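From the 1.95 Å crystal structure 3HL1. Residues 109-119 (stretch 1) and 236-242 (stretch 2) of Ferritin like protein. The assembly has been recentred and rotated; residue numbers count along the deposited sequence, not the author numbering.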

ATOM      1  N   PRO A 109      13.438   8.539   7.227  1.00 30.05           N
ATOM      2  CA  PRO A 109      12.597   9.531   7.841  1.00 27.45           C
ATOM      3  C   PRO A 109      11.951  10.418   6.784  1.00 27.66           C
ATOM      4  O   PRO A 109      12.077  10.144   5.577  1.00 27.23           O
ATOM      5  CB  PRO A 109      13.581  10.323   8.715  1.00 28.27           C
ATOM      6  CG  PRO A 109      14.824  10.304   7.929  1.00 31.68           C
ATOM      7  CD  PRO A 109      14.850   8.949   7.239  1.00 25.20           C
ATOM      8  N   LEU A 110      11.219  11.434   7.238  1.00 29.34           N
ATOM      9  CA  LEU A 110      10.695  12.451   6.330  1.00 27.47           C
ATOM     10  C   LEU A 110      11.912  13.240   5.800  1.00 31.68           C
ATOM     11  O   LEU A 110      12.346  14.168   6.397  1.00 29.68           O
ATOM     12  CB  LEU A 110       9.739  13.378   7.054  1.00 29.96           C
ATOM     13  CG  LEU A 110       9.150  14.431   6.092  1.00 34.49           C
ATOM     14  CD1 LEU A 110       8.100  13.755   5.154  1.00 34.87           C
ATOM     15  CD2 LEU A 110       8.517  15.566   6.928  1.00 33.14           C
ATOM     16  N   ASP A 111      12.492  12.800   4.701  1.00 31.85           N
ATOM     17  CA  ASP A 111      13.551  13.559   4.025  1.00 32.71           C
ATOM     18  C   ASP A 111      13.236  13.584   2.533  1.00 31.04           C
ATOM     19  O   ASP A 111      12.294  12.934   2.076  1.00 27.82           O
ATOM     20  CB  ASP A 111      14.931  12.986   4.324  1.00 30.58           C
ATOM     21  CG  ASP A 111      15.082  11.506   3.899  1.00 36.11           C
ATOM     22  OD1 ASP A 111      14.260  10.992   3.108  1.00 28.86           O
ATOM     23  OD2 ASP A 111      16.045  10.854   4.351  1.00 30.81           O
ATOM     24  N   LEU A 112      14.003  14.328   1.768  1.00 32.23           N
ATOM     25  CA  LEU A 112      13.718  14.445   0.328  1.00 32.86           C
ATOM     26  C   LEU A 112      13.618  13.107  -0.394  1.00 28.54           C
ATOM     27  O   LEU A 112      12.709  12.883  -1.202  1.00 26.09           O
ATOM     28  CB  LEU A 112      14.756  15.357  -0.337  1.00 34.81           C
ATOM     29  CG  LEU A 112      14.410  15.691  -1.794  1.00 41.23           C
ATOM     30  CD1 LEU A 112      12.990  16.294  -1.921  1.00 40.75           C
ATOM     31  CD2 LEU A 112      15.471  16.608  -2.391  1.00 32.89           C
ATOM     32  N   THR A 113      14.564  12.228  -0.104  1.00 29.84           N
ATOM     33  CA  THR A 113      14.626  10.907  -0.704  1.00 31.03           C
ATOM     34  C   THR A 113      13.305  10.125  -0.494  1.00 31.96           C
ATOM     35  O   THR A 113      12.782   9.528  -1.426  1.00 29.65           O
ATOM     36  CB  THR A 113      15.813  10.072  -0.130  1.00 34.85           C
ATOM     37  OG1 THR A 113      17.047  10.739  -0.426  1.00 37.65           O
ATOM     38  CG2 THR A 113      15.883   8.663  -0.801  1.00 29.06           C
ATOM     39  N   ARG A 114      12.788  10.144   0.731  1.00 28.05           N
ATOM     40  CA  ARG A 114      11.525   9.463   1.067  1.00 28.92           C
ATOM     41  C   ARG A 114      10.302  10.177   0.481  1.00 31.29           C
ATOM     42  O   ARG A 114       9.422   9.529  -0.035  1.00 28.82           O
ATOM     43  CB  ARG A 114      11.367   9.282   2.576  1.00 28.68           C
ATOM     44  CG  ARG A 114      11.722   7.903   3.135  1.00 27.60           C
ATOM     45  CD  ARG A 114      13.023   7.296   2.557  1.00 25.67           C
ATOM     46  NE  ARG A 114      14.234   7.982   2.980  1.00 31.36           N
ATOM     47  CZ  ARG A 114      15.439   7.441   2.890  1.00 30.33           C
ATOM     48  NH1 ARG A 114      15.626   6.211   2.458  1.00 29.54           N
ATOM     49  NH2 ARG A 114      16.480   8.134   3.199  1.00 31.89           N
ATOM     50  N   VAL A 115      10.238  11.497   0.567  1.00 30.20           N
ATOM     51  CA  VAL A 115       9.103  12.222  -0.006  1.00 30.42           C
ATOM     52  C   VAL A 115       9.083  12.079  -1.518  1.00 27.60           C
ATOM     53  O   VAL A 115       8.036  11.814  -2.098  1.00 28.19           O
ATOM     54  CB  VAL A 115       9.099  13.690   0.439  1.00 30.48           C
ATOM     55  CG1 VAL A 115       8.052  14.469  -0.382  1.00 30.29           C
ATOM     56  CG2 VAL A 115       8.765  13.678   1.956  1.00 29.69           C
ATOM     57  N   ASN A 116      10.250  12.143  -2.167  1.00 30.02           N
ATOM     58  CA  ASN A 116      10.301  11.860  -3.610  1.00 29.73           C
ATOM     59  C   ASN A 116       9.737  10.475  -3.999  1.00 27.10           C
ATOM     60  O   ASN A 116       8.949  10.365  -4.984  1.00 28.48           O
ATOM     61  CB  ASN A 116      11.739  11.972  -4.172  1.00 30.33           C
ATOM     62  CG  ASN A 116      12.168  13.401  -4.407  1.00 30.86           C
ATOM     63  OD1 ASN A 116      11.333  14.307  -4.575  1.00 33.46           O
ATOM     64  ND2 ASN A 116      13.483  13.623  -4.397  1.00 31.80           N
ATOM     65  N   THR A 117      10.161   9.451  -3.262  1.00 29.32           N
ATOM     66  CA  THR A 117       9.672   8.071  -3.423  1.00 28.20           C
ATOM     67  C   THR A 117       8.149   7.974  -3.252  1.00 29.33           C
ATOM     68  O   THR A 117       7.496   7.292  -4.014  1.00 29.20           O
ATOM     69  CB  THR A 117      10.387   7.137  -2.459  1.00 29.17           C
ATOM     70  OG1 THR A 117      11.799   7.343  -2.574  1.00 33.13           O
ATOM     71  CG2 THR A 117      10.024   5.646  -2.759  1.00 24.31           C
HETATM   72  N   MSE A 118       7.603   8.656  -2.231  1.00 29.38           N
HETATM   73  CA  MSE A 118       6.145   8.724  -2.005  1.00 30.39           C
HETATM   74  C   MSE A 118       5.386   9.355  -3.181  1.00 30.89           C
HETATM   75  O   MSE A 118       4.344   8.824  -3.601  1.00 31.76           O
HETATM   76  CB  MSE A 118       5.865   9.420  -0.677  1.00 26.70           C
HETATM   77  CG  MSE A 118       6.380   8.577   0.445  1.00 31.01           C
HETATM   78 SE   MSE A 118       6.258   9.476   2.146  0.75 29.48          SE
HETATM   79  CE  MSE A 118       4.590   9.305   2.410  1.00 32.23           C
ATOM     80  N   CYS A 119       5.991  10.376  -3.789  1.00 30.52           N
ATOM     81  CA  CYS A 119       5.449  11.025  -4.996  1.00 30.39           C
ATOM     82  C   CYS A 119       5.476  10.065  -6.185  1.00 28.32           C
ATOM     83  O   CYS A 119       4.498   9.947  -6.932  1.00 29.17           O
ATOM     84  CB  CYS A 119       6.207  12.308  -5.353  1.00 28.00           C
ATOM     85  SG  CYS A 119       5.926  13.693  -4.217  1.00 32.41           S
ATOM     86  N   ARG A 236      -1.107  15.418  -2.176  1.00 40.50           N
ATOM     87  CA  ARG A 236      -0.650  15.560  -0.784  1.00 42.19           C
ATOM     88  C   ARG A 236       0.868  15.535  -0.653  1.00 40.34           C
ATOM     89  O   ARG A 236       1.466  16.373   0.023  1.00 41.45           O
ATOM     90  CB  ARG A 236      -1.141  14.368   0.064  1.00 45.36           C
ATOM     91  CG  ARG A 236      -2.594  14.327   0.424  1.00 55.86           C
ATOM     92  CD  ARG A 236      -2.812  13.011   1.175  1.00 64.77           C
ATOM     93  NE  ARG A 236      -4.220  12.667   1.288  1.00 66.08           N
ATOM     94  CZ  ARG A 236      -4.940  12.768   2.396  1.00 72.12           C
ATOM     95  NH1 ARG A 236      -4.402  13.187   3.538  1.00 74.79           N
ATOM     96  NH2 ARG A 236      -6.220  12.430   2.355  1.00 79.30           N
ATOM     97  N   PHE A 237       1.479  14.515  -1.269  1.00 37.67           N
ATOM     98  CA  PHE A 237       2.913  14.268  -1.169  1.00 37.44           C
ATOM     99  C   PHE A 237       3.720  15.274  -1.964  1.00 36.45           C
ATOM    100  O   PHE A 237       4.764  15.687  -1.515  1.00 36.06           O
ATOM    101  CB  PHE A 237       3.277  12.814  -1.564  1.00 34.85           C
ATOM    102  CG  PHE A 237       2.575  11.733  -0.705  1.00 37.40           C
ATOM    103  CD1 PHE A 237       2.133  12.004   0.592  1.00 38.27           C
ATOM    104  CD2 PHE A 237       2.378  10.429  -1.213  1.00 34.56           C
ATOM    105  CE1 PHE A 237       1.500  11.018   1.353  1.00 41.40           C
ATOM    106  CE2 PHE A 237       1.740   9.463  -0.466  1.00 37.31           C
ATOM    107  CZ  PHE A 237       1.309   9.740   0.819  1.00 36.20           C
ATOM    108  N   ASP A 238       3.214  15.683  -3.126  1.00 37.15           N
ATOM    109  CA  ASP A 238       3.852  16.750  -3.897  1.00 39.14           C
ATOM    110  C   ASP A 238       3.816  18.068  -3.106  1.00 37.16           C
ATOM    111  O   ASP A 238       4.752  18.844  -3.128  1.00 37.29           O
ATOM    112  CB  ASP A 238       3.180  16.866  -5.257  1.00 41.66           C
ATOM    113  CG  ASP A 238       3.921  17.804  -6.203  1.00 50.31           C
ATOM    114  OD1 ASP A 238       5.148  17.636  -6.400  1.00 44.45           O
ATOM    115  OD2 ASP A 238       3.250  18.712  -6.729  1.00 58.09           O
ATOM    116  N   PHE A 239       2.736  18.296  -2.373  1.00 36.84           N
ATOM    117  CA  PHE A 239       2.639  19.445  -1.482  1.00 39.36           C
ATOM    118  C   PHE A 239       3.765  19.451  -0.452  1.00 38.88           C
ATOM    119  O   PHE A 239       4.454  20.453  -0.278  1.00 37.60           O
ATOM    120  CB  PHE A 239       1.283  19.454  -0.788  1.00 39.09           C
ATOM    121  CG  PHE A 239       1.137  20.539   0.233  1.00 40.95           C
ATOM    122  CD1 PHE A 239       0.712  21.823  -0.150  1.00 49.77           C
ATOM    123  CD2 PHE A 239       1.385  20.285   1.573  1.00 47.11           C
ATOM    124  CE1 PHE A 239       0.565  22.854   0.803  1.00 48.42           C
ATOM    125  CE2 PHE A 239       1.248  21.305   2.528  1.00 49.70           C
ATOM    126  CZ  PHE A 239       0.820  22.592   2.132  1.00 43.92           C
ATOM    127  N   ILE A 240       3.973  18.309   0.200  1.00 37.97           N
ATOM    128  CA  ILE A 240       5.013  18.186   1.211  1.00 38.32           C
ATOM    129  C   ILE A 240       6.366  18.398   0.561  1.00 39.06           C
ATOM    130  O   ILE A 240       7.208  19.103   1.112  1.00 40.10           O
ATOM    131  CB  ILE A 240       4.971  16.806   1.947  1.00 35.30           C
ATOM    132  CG1 ILE A 240       3.684  16.678   2.776  1.00 36.88           C
ATOM    133  CG2 ILE A 240       6.191  16.623   2.842  1.00 38.24           C
ATOM    134  CD1 ILE A 240       3.337  15.236   3.205  1.00 34.95           C
ATOM    135  N   ARG A 241       6.563  17.804  -0.617  1.00 38.41           N
ATOM    136  CA  ARG A 241       7.842  17.916  -1.336  1.00 38.49           C
ATOM    137  C   ARG A 241       8.247  19.371  -1.582  1.00 41.53           C
ATOM    138  O   ARG A 241       9.438  19.700  -1.550  1.00 40.78           O
ATOM    139  CB  ARG A 241       7.777  17.180  -2.674  1.00 34.48           C
ATOM    140  CG  ARG A 241       9.111  17.029  -3.400  1.00 35.92           C
ATOM    141  CD  ARG A 241       8.861  16.315  -4.736  1.00 39.58           C
ATOM    142  NE  ARG A 241       7.990  17.110  -5.628  1.00 51.44           N
ATOM    143  CZ  ARG A 241       8.405  17.961  -6.587  1.00 52.12           C
ATOM    144  NH1 ARG A 241       9.702  18.147  -6.841  1.00 42.95           N
ATOM    145  NH2 ARG A 241       7.520  18.629  -7.330  1.00 50.06           N
ATOM    146  N   ARG A 242       7.236  20.215  -1.807  1.00 45.50           N
ATOM    147  CA  ARG A 242       7.399  21.642  -2.121  1.00 47.04           C
ATOM    148  C   ARG A 242       7.475  22.595  -0.935  1.00 47.94           C
ATOM    149  O   ARG A 242       7.790  23.749  -1.139  1.00 48.51           O
ATOM    150  CB  ARG A 242       6.256  22.109  -3.017  1.00 47.70           C
ATOM    151  CG  ARG A 242       6.212  21.435  -4.368  1.00 53.26           C
ATOM    152  CD  ARG A 242       4.898  21.771  -5.076  1.00 63.37           C
ATOM    153  NE  ARG A 242       4.775  21.098  -6.367  1.00 65.75           N
ATOM    154  CZ  ARG A 242       5.407  21.465  -7.483  1.00 68.26           C
ATOM    155  NH1 ARG A 242       6.206  22.532  -7.510  1.00 69.07           N
ATOM    156  NH2 ARG A 242       5.222  20.765  -8.600  1.00 68.33           N
TER
HETATM  157  O   HOH W   1      11.888  16.694  -5.680  1.00 50.31           O

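Two helices of one chain, at least 118 residues apart in sequence wherever they touch, pack nearly antiparallel here, with their directions at 153° and their axes 8.8 Å apart at closest approach. No direct hydrogen bond crosses between the stretches; the contact, 419 Å² summed over both sides, rests mainly on fit.

The clearest bump is Arg-241. Its side chain sits as a knob among Leu-112, Val-115, Asn-116 and Cys-119, the i, i+3, i+4, i+7 pattern of a helical hollow. The aliphatic stem of Arg-241 does the filling: CB lies 3.6 Å from Val-115 CG1, CG 4.2 Å from Leu-112 CD1, and CD 4.0 Å from Cys-119 SG. Two t rotamers extend the stem across the hollow, and a p turn at chi3 helps set the course of the guanidinium. That group is held from its own helix by Asp-238, whose OD1 accepts from Arg-241 NE at 3.0 Å and NH2 at 2.7 Å in a salt bridge. Asp-238 OD2 takes a second salt bridge, 2.9 Å from Arg-242 NE, so one carboxylate serves two arginines. Asn-116 OD1 approaches the guanidinium at its edge, and a water joins the two, donating to Asn-116 OD1 at 2.7 Å and accepting from Arg-241 NH1 at 2.9 Å. Arginine suits this partly exposed place because its stem packs like a hydrocarbon while its charged end remains paired and hydrated.

Near Cys-119, buried Phe-237 is the broad bump, and it gives up more area to the other stretch than any other residue. The selenomethionine at Met-118 lays its CE over one face of the ring, 3.8 Å from the centroid in a CH-pi contact, while Met-118 CB meets Phe-237 CD2 at 3.7 Å. A flexible, unbranched side chain can follow a flat ring in this way. Cys-119 is compact enough to lie close against the opposing backbone: its SG is 3.5 Å from both Phe-237 C and Asp-238 N, and 3.9 Å from Phe-237 CB.

Val-115 points toward the partner helix: CG1 lies 3.7 Å from Phe-237 O and also touches the arginine stem, and CG2 makes the closest approach to Ile-240, 4.0 Å from its CG2. Leu-110, before the helix, reaches that same Ile-240 CG2 with CD1 at 4.1 Å, extending the apolar patch. Just beyond, Asp-111 caps the helix, its OD1 accepting from Arg-114 N at 2.9 Å.

The rule is economical: here a long side chain fills a hollow walled by shorter ones, and a flexible chain lies over a flat ring.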